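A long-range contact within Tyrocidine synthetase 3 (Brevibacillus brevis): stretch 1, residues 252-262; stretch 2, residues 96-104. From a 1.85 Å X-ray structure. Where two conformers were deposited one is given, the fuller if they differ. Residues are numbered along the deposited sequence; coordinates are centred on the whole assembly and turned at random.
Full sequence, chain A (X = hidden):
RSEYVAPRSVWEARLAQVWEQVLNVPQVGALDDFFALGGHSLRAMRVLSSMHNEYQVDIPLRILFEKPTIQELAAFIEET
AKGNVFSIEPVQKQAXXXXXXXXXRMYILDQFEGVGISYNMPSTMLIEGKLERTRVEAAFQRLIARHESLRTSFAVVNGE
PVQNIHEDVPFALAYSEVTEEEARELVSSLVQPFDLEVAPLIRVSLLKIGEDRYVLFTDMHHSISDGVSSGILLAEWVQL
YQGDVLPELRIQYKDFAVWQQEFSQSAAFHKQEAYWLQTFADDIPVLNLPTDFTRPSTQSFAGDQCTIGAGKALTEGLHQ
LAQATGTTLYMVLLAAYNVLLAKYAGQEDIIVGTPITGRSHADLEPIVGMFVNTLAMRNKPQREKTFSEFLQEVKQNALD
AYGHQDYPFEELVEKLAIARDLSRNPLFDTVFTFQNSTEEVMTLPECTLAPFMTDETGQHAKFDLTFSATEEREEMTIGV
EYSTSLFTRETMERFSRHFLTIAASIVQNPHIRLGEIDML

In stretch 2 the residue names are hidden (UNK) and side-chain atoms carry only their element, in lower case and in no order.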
# COMPACT_ATOMS: atom_id res chain seq x y z
N GLN A 252 9.48 6.37 -15.54
CA GLN A 252 8.86 5.07 -15.82
C GLN A 252 9.29 4.01 -14.82
O GLN A 252 10.19 4.23 -14.01
CB GLN A 252 9.15 4.63 -17.26
CG GLN A 252 8.05 5.03 -18.25
CD GLN A 252 6.80 4.17 -18.14
OE1 GLN A 252 6.74 3.24 -17.32
NE2 GLN A 252 5.80 4.49 -18.96
N TYR A 253 8.62 2.86 -14.84
CA TYR A 253 8.91 1.82 -13.86
C TYR A 253 10.37 1.38 -13.89
O TYR A 253 10.98 1.18 -12.85
CB TYR A 253 7.99 0.60 -14.02
CG TYR A 253 8.03 -0.31 -12.81
CD1 TYR A 253 7.26 -0.02 -11.70
CD2 TYR A 253 8.86 -1.43 -12.77
CE1 TYR A 253 7.30 -0.81 -10.57
CE2 TYR A 253 8.89 -2.24 -11.65
CZ TYR A 253 8.11 -1.93 -10.55
OH TYR A 253 8.13 -2.73 -9.43
N LYS A 254 10.95 1.25 -15.09
CA LYS A 254 12.34 0.79 -15.19
C LYS A 254 13.31 1.76 -14.51
O LYS A 254 14.35 1.34 -14.01
CB LYS A 254 12.74 0.55 -16.65
CG LYS A 254 12.84 1.78 -17.54
CD LYS A 254 13.12 1.34 -18.97
CE LYS A 254 13.51 2.49 -19.86
NZ LYS A 254 12.41 3.46 -20.06
N ASP A 255 12.95 3.04 -14.48
CA ASP A 255 13.74 4.06 -13.78
C ASP A 255 13.75 3.77 -12.28
O ASP A 255 14.79 3.83 -11.62
CB ASP A 255 13.19 5.47 -14.03
CG ASP A 255 13.20 5.86 -15.50
OD1 ASP A 255 14.16 5.51 -16.22
OD2 ASP A 255 12.25 6.57 -15.93
N PHE A 256 12.57 3.46 -11.75
CA PHE A 256 12.43 3.05 -10.35
C PHE A 256 13.22 1.78 -10.07
O PHE A 256 13.94 1.70 -9.07
CB PHE A 256 10.95 2.86 -9.97
CG PHE A 256 10.75 2.07 -8.70
CD1 PHE A 256 10.99 2.64 -7.46
CD2 PHE A 256 10.30 0.75 -8.75
CE1 PHE A 256 10.80 1.92 -6.30
CE2 PHE A 256 10.11 0.03 -7.60
CZ PHE A 256 10.36 0.60 -6.37
N ALA A 257 13.09 0.77 -10.94
CA ALA A 257 13.79 -0.51 -10.77
C ALA A 257 15.32 -0.38 -10.79
O ALA A 257 16.03 -0.98 -9.96
CB ALA A 257 13.33 -1.53 -11.82
N VAL A 258 15.84 0.42 -11.72
CA VAL A 258 17.27 0.69 -11.77
C VAL A 258 17.72 1.41 -10.50
O VAL A 258 18.74 1.05 -9.92
CB VAL A 258 17.66 1.51 -13.02
CG1 VAL A 258 19.13 1.93 -12.94
CG2 VAL A 258 17.42 0.69 -14.28
N TRP A 259 16.95 2.40 -10.07
CA TRP A 259 17.25 3.10 -8.81
C TRP A 259 17.29 2.13 -7.63
O TRP A 259 18.21 2.17 -6.83
CB TRP A 259 16.25 4.24 -8.51
CG TRP A 259 16.38 4.69 -7.09
CD1 TRP A 259 17.30 5.56 -6.59
CD2 TRP A 259 15.61 4.23 -5.97
NE1 TRP A 259 17.14 5.69 -5.24
CE2 TRP A 259 16.11 4.88 -4.83
CE3 TRP A 259 14.54 3.33 -5.83
CZ2 TRP A 259 15.59 4.67 -3.55
CZ3 TRP A 259 14.01 3.12 -4.56
CH2 TRP A 259 14.53 3.79 -3.44
N GLN A 260 16.28 1.26 -7.53
CA GLN A 260 16.22 0.35 -6.40
C GLN A 260 17.47 -0.54 -6.34
O GLN A 260 18.02 -0.78 -5.26
CB GLN A 260 14.94 -0.49 -6.45
CG GLN A 260 14.62 -1.23 -5.17
CD GLN A 260 13.48 -2.21 -5.36
OE1 GLN A 260 13.58 -3.11 -6.19
NE2 GLN A 260 12.39 -2.03 -4.60
N GLN A 261 17.94 -1.00 -7.50
CA GLN A 261 19.16 -1.82 -7.55
C GLN A 261 20.40 -1.02 -7.11
O GLN A 261 21.19 -1.50 -6.30
CB GLN A 261 19.39 -2.38 -8.95
CG GLN A 261 20.58 -3.31 -9.04
CD GLN A 261 20.81 -3.81 -10.44
OE1 GLN A 261 21.02 -3.02 -11.36
NE2 GLN A 261 20.78 -5.13 -10.60
N GLU A 262 20.56 0.18 -7.64
CA GLU A 262 21.66 1.06 -7.24
C GLU A 262 21.59 1.36 -5.75
O GLU A 262 22.60 1.26 -5.05
CB GLU A 262 21.61 2.38 -8.02
CG GLU A 262 21.94 2.24 -9.49
CD GLU A 262 21.62 3.48 -10.29
OE1 GLU A 262 22.10 3.58 -11.44
OE2 GLU A 262 20.90 4.37 -9.78
N UNK A 96 18.40 -4.72 -21.40
CA UNK A 96 17.48 -5.19 -20.38
C UNK A 96 17.63 -4.32 -19.15
O UNK A 96 18.62 -3.61 -19.00
c UNK A 96 17.88 -9.51 -23.15
o UNK A 96 17.93 -10.43 -24.16
c UNK A 96 16.66 -8.28 -21.50
c UNK A 96 19.05 -8.89 -22.75
c UNK A 96 16.68 -9.22 -22.53
c UNK A 96 19.01 -7.96 -21.73
c UNK A 96 17.80 -6.63 -19.97
c UNK A 96 17.82 -7.63 -21.09
N UNK A 97 16.64 -4.38 -18.27
CA UNK A 97 16.67 -3.61 -17.03
C UNK A 97 16.42 -4.54 -15.85
O UNK A 97 15.70 -5.54 -15.98
c UNK A 97 16.63 -0.46 -18.16
c UNK A 97 16.82 0.39 -19.25
o UNK A 97 16.39 0.95 -21.51
c UNK A 97 15.82 -1.58 -18.26
c UNK A 97 15.38 -1.01 -20.57
c UNK A 97 15.20 -1.85 -19.48
c UNK A 97 15.63 -2.50 -17.08
c UNK A 97 16.20 0.10 -20.45
N UNK A 98 17.02 -4.23 -14.68
CA UNK A 98 16.75 -5.09 -13.54
C UNK A 98 15.26 -5.09 -13.19
O UNK A 98 14.57 -4.10 -13.42
c UNK A 98 17.57 -4.47 -12.41
c UNK A 98 17.79 -3.04 -12.82
c UNK A 98 17.88 -3.08 -14.32
N UNK A 99 14.78 -6.21 -12.66
CA UNK A 99 13.46 -6.22 -12.03
C UNK A 99 13.54 -5.58 -10.65
O UNK A 99 14.61 -5.54 -10.04
c UNK A 99 13.81 -8.53 -11.09
c UNK A 99 12.67 -8.23 -13.30
c UNK A 99 12.89 -7.64 -11.92
N UNK A 100 12.42 -5.05 -10.18
CA UNK A 100 12.30 -4.65 -8.79
C UNK A 100 12.29 -5.89 -7.89
O UNK A 100 12.09 -7.02 -8.37
o UNK A 100 9.89 -4.63 -8.83
c UNK A 100 11.04 -3.84 -8.57
N UNK A 101 12.52 -5.67 -6.60
CA UNK A 101 12.49 -6.75 -5.62
C UNK A 101 11.15 -7.50 -5.66
O UNK A 101 11.13 -8.73 -5.67
c UNK A 101 12.75 -6.18 -4.21
o UNK A 101 12.75 -7.21 -3.24
N UNK A 102 10.05 -6.76 -5.73
CA UNK A 102 8.71 -7.35 -5.79
C UNK A 102 8.49 -8.18 -7.06
O UNK A 102 7.95 -9.28 -7.01
c UNK A 102 7.64 -6.27 -5.67
N UNK A 103 8.91 -7.64 -8.20
CA UNK A 103 8.87 -8.39 -9.47
C UNK A 103 9.69 -9.67 -9.41
O UNK A 103 9.29 -10.71 -9.97
c UNK A 103 8.46 -6.47 -11.13
c UNK A 103 9.07 -5.70 -12.28
c UNK A 103 9.41 -7.53 -10.61
n UNK A 103 8.27 -5.42 -13.30
o UNK A 103 10.26 -5.37 -12.26
N UNK A 104 10.86 -9.61 -8.77
CA UNK A 104 11.74 -10.78 -8.70
C UNK A 104 11.04 -11.94 -7.99
O UNK A 104 11.10 -13.08 -8.45
c UNK A 104 15.41 -11.14 -7.47
n UNK A 104 17.78 -11.76 -7.18
c UNK A 104 13.05 -10.44 -7.98
c UNK A 104 16.42 -12.25 -7.52
c UNK A 104 14.05 -11.59 -7.95
O HOH W 1 16.09 -3.53 -8.98
O HOH W 2 10.09 -3.81 -5.06

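Position 96 carries one carbon, then a six-carbon ring bearing an oxygen, and touches nothing on stretch 1. The pattern is tyrosine; the contact places no visible constraint on Y96.

Position 97 repeats that pattern, but its CA-to-CB bond points toward stretch 1 and its ring lies against K254 and V258. The CD atom of K254 sits over one ring face, 10° off the normal through the centroid, while V258 approaches the edge. This is Y97. Its flat aromatic face gives the aliphatic part of the lysine a CH-pi contact; K254 NZ, farther out, adds at most a weak cation-pi attraction.

At position 98 three carbons close a ring onto the backbone nitrogen, and the ring packs against V258. Only proline does this. V258 CG2 lies 3.8 Å from P98 CD, so the compact apolar ring suits this place beside the helix, and the backbone O of P98 comes within 3.3 Å of A257 CB.

Position 99 has three carbons, one carrying the other two, and its CA-to-CB bond points away from stretch 1: valine. The side chain of V99 is not needed here, for its backbone O works through water 1, which donates to V99 O and A257 O at 2.7 Å each.

Position 100 has one carbon and one oxygen, and the oxygen lies 2.7 Å from Y253 OH. It is serine. S100 OG donates to Y253 OH and accepts from the backbone N of position 103 at 3.2 Å, capping the helix that follows; a short hydroxyl side chain can do both at once. The CA atoms of A257 and S100 lie 4.8 Å apart.

Position 101 has the same two atoms, its CB 3.7 Å from Q260 OE1, and is also serine. Here the backbone makes the hydrogen bond, S101 N donating to Q260 OE1 at 2.8 Å, while S101 OG is satisfied elsewhere in the structure.

Position 102 has a single carbon that makes no contact with stretch 1: alanine. Its backbone serves instead, A102 N and Q260 NE2 both donating to water 2.

Position 103 has three carbons, the third bearing oxygen and nitrogen; the oxygen lies 3.5 Å from Y253 CE2, at the ring edge. This is glutamine, long enough for Q103 OE1 to accept from S100 N at 3.0 Å, reciprocating the capping bond.

Position 104, four carbons ending in nitrogen, does not reach stretch 1; it is lysine, K104.

The contact thus joins an apolar patch, where K254 and V258 meet Y97 and P98, to a polar one, where Y253 and Q260 engage the start of the second helix. Between them, A257 packs against the backbone.

Stretch 2 96-104: YYPVSSAQK
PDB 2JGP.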